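Local structure of pngf-ii (Elizabethkingia meningoseptica, 4R4X) at residues A[276-281]-A[400-405]; A[320-325]-A[463-468]; A[443-448]-A[512-517]. The protein probably cleaves N-linked glycans from the asparagine side chains of glycoproteins, acting as a peptide:N-glycosidase related to PNGase F. All blocks are in the same frame, centred on the assembly; numbering follows the deposited sequence.

Contact 1 (A[276-281]-A[400-405]); sequences YQNGNG and FNSDKG
Asn278 and Asn280 face Lys404 and Ser402 across two irregular loops, with CA of Asn278 6.0 Å from CA of Lys404, and the backbone of 402-405 forms a type I beta turn. The carbonyl of Gly405, which ends that turn, takes two donors from the other loop. Tyr276 OH reaches its O at 2.7 Å, the oxygen lying at the ring edge near the ring plane, and Asn278 ND2 reaches the same O at 2.9 Å in a nearly straight bond (N-H...O 173°). The hydroxyl also bonds Glu407 N, just after the second loop; CG anti to the backbone N (chi1 178°) starts the ring in a direction that lets its far end come nearer the turn. The Asn278 amide is engaged at both its oxygen and its nitrogen. OD1 accepts from Asn280 N at 3.1 Å, making an Asx turn, while ND2 also bonds Met399 O, just before the second loop. Ser402 answers with an ST turn: OG accepts from Lys404 N and donates to Asn278 O at 3.2 Å, approaching from above the carbonyl plane. Alongside runs Lys404, whose CD lies 3.9 Å from Asn278 CB; its ammonium is linked by a water to Gln277 O, weakly on the carbonyl side. At the far end Asn401 ND2 meets OD1 of Asn280 at 2.8 Å, on a lone pair, with the two amides 62° apart. That OD1 also bonds Tyr284 OH, and a second water spans Asn280 O and Asn401 OD1. Side-chain bonds thus replace strand pairing, three to backbone and one between side chains. Asn278 and Ser402 each shape a turn and also bond across, so loop shape and register are probably coupled, and the carbonyl of the buried Gly405 receives two donors.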
# COMPACT_ATOMS: atom_id res chain seq x y z
N TYR A 276 -23.95 -1.18 25.61
CA TYR A 276 -24.96 -0.62 24.71
C TYR A 276 -26.21 -1.49 24.75
O TYR A 276 -26.14 -2.70 24.66
CB TYR A 276 -24.44 -0.55 23.25
CG TYR A 276 -25.48 -0.02 22.26
CD1 TYR A 276 -25.79 1.34 22.20
CD2 TYR A 276 -26.13 -0.87 21.40
CE1 TYR A 276 -26.75 1.82 21.31
CE2 TYR A 276 -27.08 -0.41 20.50
CZ TYR A 276 -27.39 0.93 20.46
OH TYR A 276 -28.33 1.38 19.57
N GLN A 277 -27.37 -0.85 24.88
CA GLN A 277 -28.66 -1.57 24.90
C GLN A 277 -29.68 -0.78 24.09
O GLN A 277 -29.65 0.45 24.10
CB GLN A 277 -29.13 -1.75 26.35
CG GLN A 277 -28.27 -2.75 27.11
CD GLN A 277 -28.66 -2.93 28.57
OE1 GLN A 277 -28.20 -3.87 29.22
NE2 GLN A 277 -29.46 -2.04 29.09
N ASN A 278 -30.56 -1.47 23.35
CA ASN A 278 -31.47 -0.76 22.45
C ASN A 278 -32.92 -1.22 22.48
O ASN A 278 -33.70 -0.87 21.58
CB ASN A 278 -30.97 -0.84 21.00
CG ASN A 278 -31.11 -2.22 20.41
OD1 ASN A 278 -31.60 -3.16 21.07
ND2 ASN A 278 -30.68 -2.37 19.17
N GLY A 279 -33.27 -2.01 23.51
CA GLY A 279 -34.64 -2.52 23.67
C GLY A 279 -34.83 -3.98 23.31
O GLY A 279 -35.89 -4.53 23.59
N ASN A 280 -33.86 -4.63 22.67
CA ASN A 280 -34.06 -6.04 22.26
C ASN A 280 -33.77 -7.08 23.35
O ASN A 280 -33.79 -8.26 23.07
CB ASN A 280 -33.30 -6.37 20.96
CG ASN A 280 -31.81 -6.66 21.16
OD1 ASN A 280 -31.16 -7.20 20.25
ND2 ASN A 280 -31.24 -6.27 22.31
N GLY A 281 -33.45 -6.64 24.56
CA GLY A 281 -33.30 -7.53 25.70
C GLY A 281 -31.88 -8.06 25.88
O GLY A 281 -31.59 -8.72 26.86
N PHE A 400 -29.76 -5.74 15.57
CA PHE A 400 -30.54 -5.15 14.50
C PHE A 400 -31.94 -5.75 14.37
O PHE A 400 -32.72 -5.32 13.52
CB PHE A 400 -29.74 -5.20 13.21
CG PHE A 400 -28.56 -4.28 13.23
CD1 PHE A 400 -28.75 -2.91 13.16
CD2 PHE A 400 -27.28 -4.77 13.35
CE1 PHE A 400 -27.68 -2.05 13.21
CE2 PHE A 400 -26.19 -3.92 13.37
CZ PHE A 400 -26.39 -2.55 13.31
N ASN A 401 -32.29 -6.67 15.25
CA ASN A 401 -33.71 -7.06 15.35
C ASN A 401 -34.60 -6.02 16.04
O ASN A 401 -35.81 -6.17 16.04
CB ASN A 401 -33.90 -8.45 15.96
CG ASN A 401 -33.59 -8.49 17.45
OD1 ASN A 401 -34.26 -9.22 18.21
ND2 ASN A 401 -32.60 -7.75 17.88
N SER A 402 -34.01 -4.97 16.62
CA SER A 402 -34.79 -3.85 17.15
C SER A 402 -34.77 -2.76 16.10
O SER A 402 -33.72 -2.50 15.52
CB SER A 402 -34.18 -3.30 18.43
OG SER A 402 -34.66 -1.98 18.69
N ASP A 403 -35.90 -2.08 15.93
CA ASP A 403 -35.95 -0.91 15.04
C ASP A 403 -34.95 0.19 15.43
O ASP A 403 -34.55 0.98 14.58
CB ASP A 403 -37.37 -0.32 14.98
CG ASP A 403 -37.48 0.83 13.97
OD1 ASP A 403 -37.46 0.57 12.75
OD2 ASP A 403 -37.54 2.00 14.38
N LYS A 404 -34.53 0.25 16.71
CA LYS A 404 -33.57 1.26 17.15
C LYS A 404 -32.16 1.02 16.56
O LYS A 404 -31.39 1.95 16.39
CB LYS A 404 -33.47 1.32 18.68
CG LYS A 404 -32.44 2.33 19.17
CD LYS A 404 -32.57 2.67 20.65
CE LYS A 404 -31.21 3.02 21.27
NZ LYS A 404 -31.35 3.43 22.70
N GLY A 405 -31.84 -0.23 16.27
CA GLY A 405 -30.55 -0.57 15.66
C GLY A 405 -29.41 -0.03 16.50
O GLY A 405 -29.39 -0.22 17.73
O HOH W 1 -32.77 1.59 24.34
O HOH W 2 -33.10 -9.88 20.85

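Contact 2 (A[320-325]-A[463-468]); sequences KNWHNN and SYRLFN
Trp322 and His323 lie across a short 3-10 segment, residues 463-467, in a surface contact between long loops of the N-terminal and C-terminal PNGase F-type regions. Polar linkage between the backbones rests on one bond, His323 N to Leu466 O at 2.9 Å (168° at the hydrogen); Trp322 CA makes a CA-H...O contact with the same oxygen. Around the end of the 3-10 segment, Tyr464 O takes Phe467 N and, from the opposite face of its plane, ND2 of Asn468 just beyond; Asn468 OD1 holds Phe306 N.

The aromatic pair is edge-to-face. His323 CD2 sits 3.3 Å above the Phe467 ring, over its centre, the planes inclined at 51°. The edge of the Phe467 ring meets Asn325 O.

Other packing uses the indole and aliphatic groups. Arg465 O lies in the indole plane, 3.4 Å from Trp322 CZ3, while Trp322 NE1 turns to Ile315 O. Arg465 NH1 approaches CZ3 of Trp322 obliquely, at 3.5 Å. Leu466 CD2 packs on Lys320 CG at 4.0 Å. The Lys320 and Arg465 chains cross at about a right angle, Lys320 CD lying over one guanidinium face, offset toward the rim, and Lys320 CE coming 3.8 Å from Arg465 CG.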
# COMPACT_ATOMS: atom_id res chain seq x y z
N LYS A 320 -7.52 -26.93 -11.30
CA LYS A 320 -7.50 -25.89 -10.26
C LYS A 320 -6.12 -25.84 -9.62
O LYS A 320 -5.76 -26.72 -8.89
CB LYS A 320 -8.62 -26.09 -9.24
CG LYS A 320 -9.94 -25.59 -9.81
CD LYS A 320 -11.11 -25.72 -8.90
CE LYS A 320 -12.34 -25.10 -9.56
NZ LYS A 320 -12.85 -25.95 -10.66
N ASN A 321 -5.35 -24.81 -9.96
CA ASN A 321 -4.01 -24.64 -9.40
C ASN A 321 -4.10 -23.52 -8.38
O ASN A 321 -4.29 -22.37 -8.73
CB ASN A 321 -3.00 -24.31 -10.49
CG ASN A 321 -2.86 -25.43 -11.52
OD1 ASN A 321 -2.66 -26.59 -11.17
ND2 ASN A 321 -2.97 -25.08 -12.79
N TRP A 322 -4.03 -23.90 -7.11
CA TRP A 322 -4.36 -22.98 -6.02
C TRP A 322 -3.26 -21.97 -5.86
O TRP A 322 -2.08 -22.26 -6.09
CB TRP A 322 -4.56 -23.75 -4.70
CG TRP A 322 -5.50 -24.92 -4.79
CD1 TRP A 322 -5.17 -26.24 -4.63
CD2 TRP A 322 -6.92 -24.89 -5.07
NE1 TRP A 322 -6.29 -27.02 -4.78
CE2 TRP A 322 -7.37 -26.23 -5.06
CE3 TRP A 322 -7.85 -23.88 -5.30
CZ2 TRP A 322 -8.70 -26.57 -5.29
CZ3 TRP A 322 -9.17 -24.22 -5.53
CH2 TRP A 322 -9.58 -25.55 -5.52
N HIS A 323 -3.65 -20.78 -5.45
CA HIS A 323 -2.67 -19.77 -5.09
C HIS A 323 -2.06 -20.09 -3.74
O HIS A 323 -2.62 -20.87 -2.97
CB HIS A 323 -3.31 -18.39 -5.05
CG HIS A 323 -3.85 -17.95 -6.35
ND1 HIS A 323 -3.12 -18.01 -7.52
CD2 HIS A 323 -5.07 -17.46 -6.69
CE1 HIS A 323 -3.86 -17.56 -8.52
NE2 HIS A 323 -5.04 -17.19 -8.03
N ASN A 324 -0.92 -19.48 -3.47
CA ASN A 324 -0.13 -19.78 -2.25
C ASN A 324 -0.48 -18.97 -1.02
O ASN A 324 -0.32 -19.44 0.12
CB ASN A 324 1.36 -19.64 -2.58
CG ASN A 324 1.82 -20.72 -3.55
OD1 ASN A 324 1.34 -21.84 -3.49
ND2 ASN A 324 2.72 -20.38 -4.45
N ASN A 325 -0.93 -17.74 -1.24
CA ASN A 325 -1.34 -16.87 -0.14
C ASN A 325 -2.25 -15.75 -0.68
O ASN A 325 -2.40 -15.60 -1.90
CB ASN A 325 -0.12 -16.30 0.58
CG ASN A 325 0.77 -15.49 -0.33
OD1 ASN A 325 0.37 -14.45 -0.83
ND2 ASN A 325 1.98 -15.97 -0.58
N SER A 463 -15.05 -15.35 -8.89
CA SER A 463 -13.74 -14.92 -9.40
C SER A 463 -12.52 -15.38 -8.59
O SER A 463 -11.44 -15.45 -9.14
CB SER A 463 -13.67 -13.38 -9.53
OG SER A 463 -14.75 -12.88 -10.31
N TYR A 464 -12.70 -15.68 -7.30
CA TYR A 464 -11.59 -15.86 -6.36
C TYR A 464 -11.43 -17.34 -5.99
O TYR A 464 -10.78 -17.69 -5.00
CB TYR A 464 -11.78 -14.97 -5.10
CG TYR A 464 -12.16 -13.57 -5.54
CD1 TYR A 464 -11.26 -12.75 -6.19
CD2 TYR A 464 -13.45 -13.13 -5.41
CE1 TYR A 464 -11.64 -11.51 -6.69
CE2 TYR A 464 -13.85 -11.90 -5.89
CZ TYR A 464 -12.96 -11.09 -6.52
OH TYR A 464 -13.43 -9.86 -7.00
N ARG A 465 -12.00 -18.19 -6.84
CA ARG A 465 -12.03 -19.64 -6.59
C ARG A 465 -10.66 -20.25 -6.27
O ARG A 465 -10.56 -21.11 -5.38
CB ARG A 465 -12.67 -20.34 -7.80
CG ARG A 465 -12.83 -21.84 -7.65
CD ARG A 465 -13.93 -22.18 -6.66
NE ARG A 465 -14.02 -23.62 -6.42
CZ ARG A 465 -13.35 -24.29 -5.49
NH1 ARG A 465 -12.49 -23.69 -4.68
NH2 ARG A 465 -13.55 -25.60 -5.37
N LEU A 466 -9.61 -19.78 -6.94
CA LEU A 466 -8.28 -20.38 -6.82
C LEU A 466 -7.56 -20.01 -5.51
O LEU A 466 -6.49 -20.55 -5.20
CB LEU A 466 -7.42 -20.03 -8.03
CG LEU A 466 -7.86 -20.59 -9.38
CD1 LEU A 466 -6.92 -20.14 -10.50
CD2 LEU A 466 -8.00 -22.10 -9.34
N PHE A 467 -8.14 -19.08 -4.76
CA PHE A 467 -7.66 -18.77 -3.41
C PHE A 467 -8.27 -19.72 -2.37
O PHE A 467 -7.89 -19.66 -1.20
CB PHE A 467 -7.97 -17.32 -3.01
CG PHE A 467 -7.26 -16.30 -3.85
CD1 PHE A 467 -5.98 -15.85 -3.50
CD2 PHE A 467 -7.85 -15.79 -5.00
CE1 PHE A 467 -5.32 -14.91 -4.27
CE2 PHE A 467 -7.19 -14.85 -5.78
CZ PHE A 467 -5.93 -14.38 -5.39
N ASN A 468 -9.21 -20.59 -2.78
CA ASN A 468 -10.11 -21.26 -1.83
C ASN A 468 -10.10 -22.79 -1.93
O ASN A 468 -11.15 -23.41 -2.16
CB ASN A 468 -11.56 -20.76 -2.04
CG ASN A 468 -11.80 -19.35 -1.47
OD1 ASN A 468 -12.02 -19.18 -0.27
ND2 ASN A 468 -11.77 -18.36 -2.32

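Contact 3 (A[443-448]-A[512-517]); sequences SIYLDG and QVKIPQ
Ser443 and Tyr445 pair with Lys514 and Gln512 in an antiparallel beta arrangement between two inner strands of a four-stranded sheet, part of a beta sandwich consistent with the jelly-roll architecture of PNGase F. The short strand axes run at 156° to one another.

Backbone bonding comes in two reciprocal couples. Ser443 N donates to Lys514 O at 2.9 Å and Lys514 N returns a bond to Ser443 O at 3.0 Å; two residues further along, Tyr445 N reaches Gln512 O at 2.8 Å and Gln512 N reaches Tyr445 O at 2.9 Å. Between these hydrogen-bonded pairs, Ile444 and Val513 form a non-hydrogen-bonded pair, where CA-H...O contacts run from Val513 CA to Ser443 O and from Ile444 CA to Gln512 O.

Apolar packing belongs to the face bearing Ile444 and Val513. Their CG1 and CG2 atoms, respectively, come only to 4.4 Å of each other, but both residues press on Tyr423 of strand 416-428, with Leu421 also under Ile444. This is the buried side, where one sheet meets the next.

The face carrying Ser443, Tyr445, Gln512 and Lys514 is less covered. Lys514 runs out in an extended chain that crosses the Tyr445 side chain at about a right angle, and its CE makes an off-centre CH-pi contact 4.3 Å from the ring centroid, 29° off the normal. With CG anti to the carbonyl carbon (chi1 -63°), the Tyr445 ring starts out beside its own backbone N, and its edge meets Gln512 O in plane. The Lys514 ammonium ends in a salt bridge with Asp403, so the lysine chain passes the phenol on its way to a charge on the neighbouring loop.

Water also takes part at this face: one molecule lies 2.7 Å from Ser443 OG and donates weakly to Lys514 O.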
# COMPACT_ATOMS: atom_id res chain seq x y z
N SER A 443 -30.05 1.12 6.32
CA SER A 443 -30.55 2.50 6.31
C SER A 443 -29.77 3.34 7.33
O SER A 443 -29.66 2.98 8.49
CB SER A 443 -32.03 2.52 6.65
OG SER A 443 -32.79 1.89 5.63
N ILE A 444 -29.23 4.46 6.88
CA ILE A 444 -28.45 5.36 7.72
C ILE A 444 -29.24 6.67 7.91
O ILE A 444 -29.66 7.31 6.94
CB ILE A 444 -27.08 5.67 7.09
CG1 ILE A 444 -26.17 4.42 7.07
CG2 ILE A 444 -26.35 6.76 7.86
CD1 ILE A 444 -26.61 3.35 6.12
N TYR A 445 -29.42 7.06 9.17
CA TYR A 445 -30.12 8.28 9.54
C TYR A 445 -29.16 9.29 10.16
O TYR A 445 -28.23 8.92 10.90
CB TYR A 445 -31.21 7.94 10.55
CG TYR A 445 -32.29 7.02 10.05
CD1 TYR A 445 -32.05 5.67 9.86
CD2 TYR A 445 -33.58 7.49 9.79
CE1 TYR A 445 -33.05 4.82 9.41
CE2 TYR A 445 -34.58 6.64 9.36
CZ TYR A 445 -34.30 5.31 9.17
OH TYR A 445 -35.28 4.46 8.71
N LEU A 446 -29.37 10.57 9.86
CA LEU A 446 -28.64 11.68 10.45
C LEU A 446 -29.68 12.59 11.13
O LEU A 446 -30.59 13.05 10.47
CB LEU A 446 -27.91 12.48 9.38
CG LEU A 446 -27.26 13.78 9.83
CD1 LEU A 446 -26.14 13.51 10.81
CD2 LEU A 446 -26.79 14.59 8.63
N ASP A 447 -29.55 12.77 12.44
CA ASP A 447 -30.46 13.62 13.20
C ASP A 447 -31.90 13.23 12.96
O ASP A 447 -32.75 14.10 12.75
CB ASP A 447 -30.21 15.08 12.87
CG ASP A 447 -28.82 15.51 13.29
OD1 ASP A 447 -28.41 15.06 14.37
OD2 ASP A 447 -28.14 16.28 12.57
N GLY A 448 -32.15 11.92 13.00
CA GLY A 448 -33.48 11.38 12.88
C GLY A 448 -34.07 11.36 11.47
O GLY A 448 -35.22 10.96 11.31
N GLN A 512 -27.80 7.08 13.14
CA GLN A 512 -28.45 5.82 13.42
C GLN A 512 -28.40 4.86 12.24
O GLN A 512 -28.52 5.29 11.10
CB GLN A 512 -29.89 6.07 13.82
CG GLN A 512 -30.64 4.79 14.17
CD GLN A 512 -32.04 5.05 14.65
OE1 GLN A 512 -32.54 4.39 15.56
NE2 GLN A 512 -32.67 6.03 14.04
N VAL A 513 -28.18 3.58 12.52
CA VAL A 513 -28.22 2.53 11.50
C VAL A 513 -29.31 1.54 11.84
O VAL A 513 -29.36 1.05 12.96
CB VAL A 513 -26.90 1.75 11.39
CG1 VAL A 513 -26.96 0.70 10.28
CG2 VAL A 513 -25.77 2.73 11.15
N LYS A 514 -30.15 1.24 10.85
CA LYS A 514 -31.21 0.26 10.98
C LYS A 514 -31.02 -0.76 9.84
O LYS A 514 -30.73 -0.37 8.71
CB LYS A 514 -32.59 0.90 10.81
CG LYS A 514 -32.96 1.93 11.86
CD LYS A 514 -34.43 2.34 11.73
CE LYS A 514 -34.77 3.51 12.62
NZ LYS A 514 -36.19 3.89 12.43
N ILE A 515 -31.18 -2.05 10.17
CA ILE A 515 -31.08 -3.16 9.21
C ILE A 515 -32.13 -4.20 9.62
O ILE A 515 -32.21 -4.53 10.81
CB ILE A 515 -29.68 -3.83 9.30
CG1 ILE A 515 -28.58 -2.79 9.09
CG2 ILE A 515 -29.51 -4.95 8.30
CD1 ILE A 515 -27.18 -3.31 9.40
N PRO A 516 -32.96 -4.71 8.67
CA PRO A 516 -33.98 -5.71 9.00
C PRO A 516 -33.36 -7.10 9.15
O PRO A 516 -33.45 -7.95 8.26
CB PRO A 516 -34.97 -5.64 7.83
CG PRO A 516 -34.15 -5.15 6.70
CD PRO A 516 -33.03 -4.32 7.26
N GLN A 517 -32.72 -7.29 10.31
CA GLN A 517 -31.94 -8.49 10.61
C GLN A 517 -32.83 -9.70 10.54
O GLN A 517 -33.99 -9.66 10.97
CB GLN A 517 -31.35 -8.35 12.00
CG GLN A 517 -30.47 -9.50 12.47
CD GLN A 517 -29.86 -9.14 13.81
OE1 GLN A 517 -28.89 -8.38 13.87
NE2 GLN A 517 -30.42 -9.68 14.88
O HOH W 3 -33.18 -0.66 6.45

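How the contacts relate
Following the chain from the N terminus, contact 1 opens at 276-281 and contact 2 at 320-325 before contact 1 closes at 400-405. Contact 3 then opens at 443-448, contact 2 closes at 463-468, and contact 3 closes last at 512-517. Contact 2 therefore crosses both others, whereas contacts 1 and 3 follow in series. Contacts 1 and 2 each join the N-terminal and C-terminal PNGase F-type regions, at places whose centres lie about 40 Å apart; contact 3 pairs strands within the C-terminal region alone. Contacts 1 and 3 touch, their centres about 12 Å apart, tying the 400-405 loop to strand 507-514 and the residues that follow it.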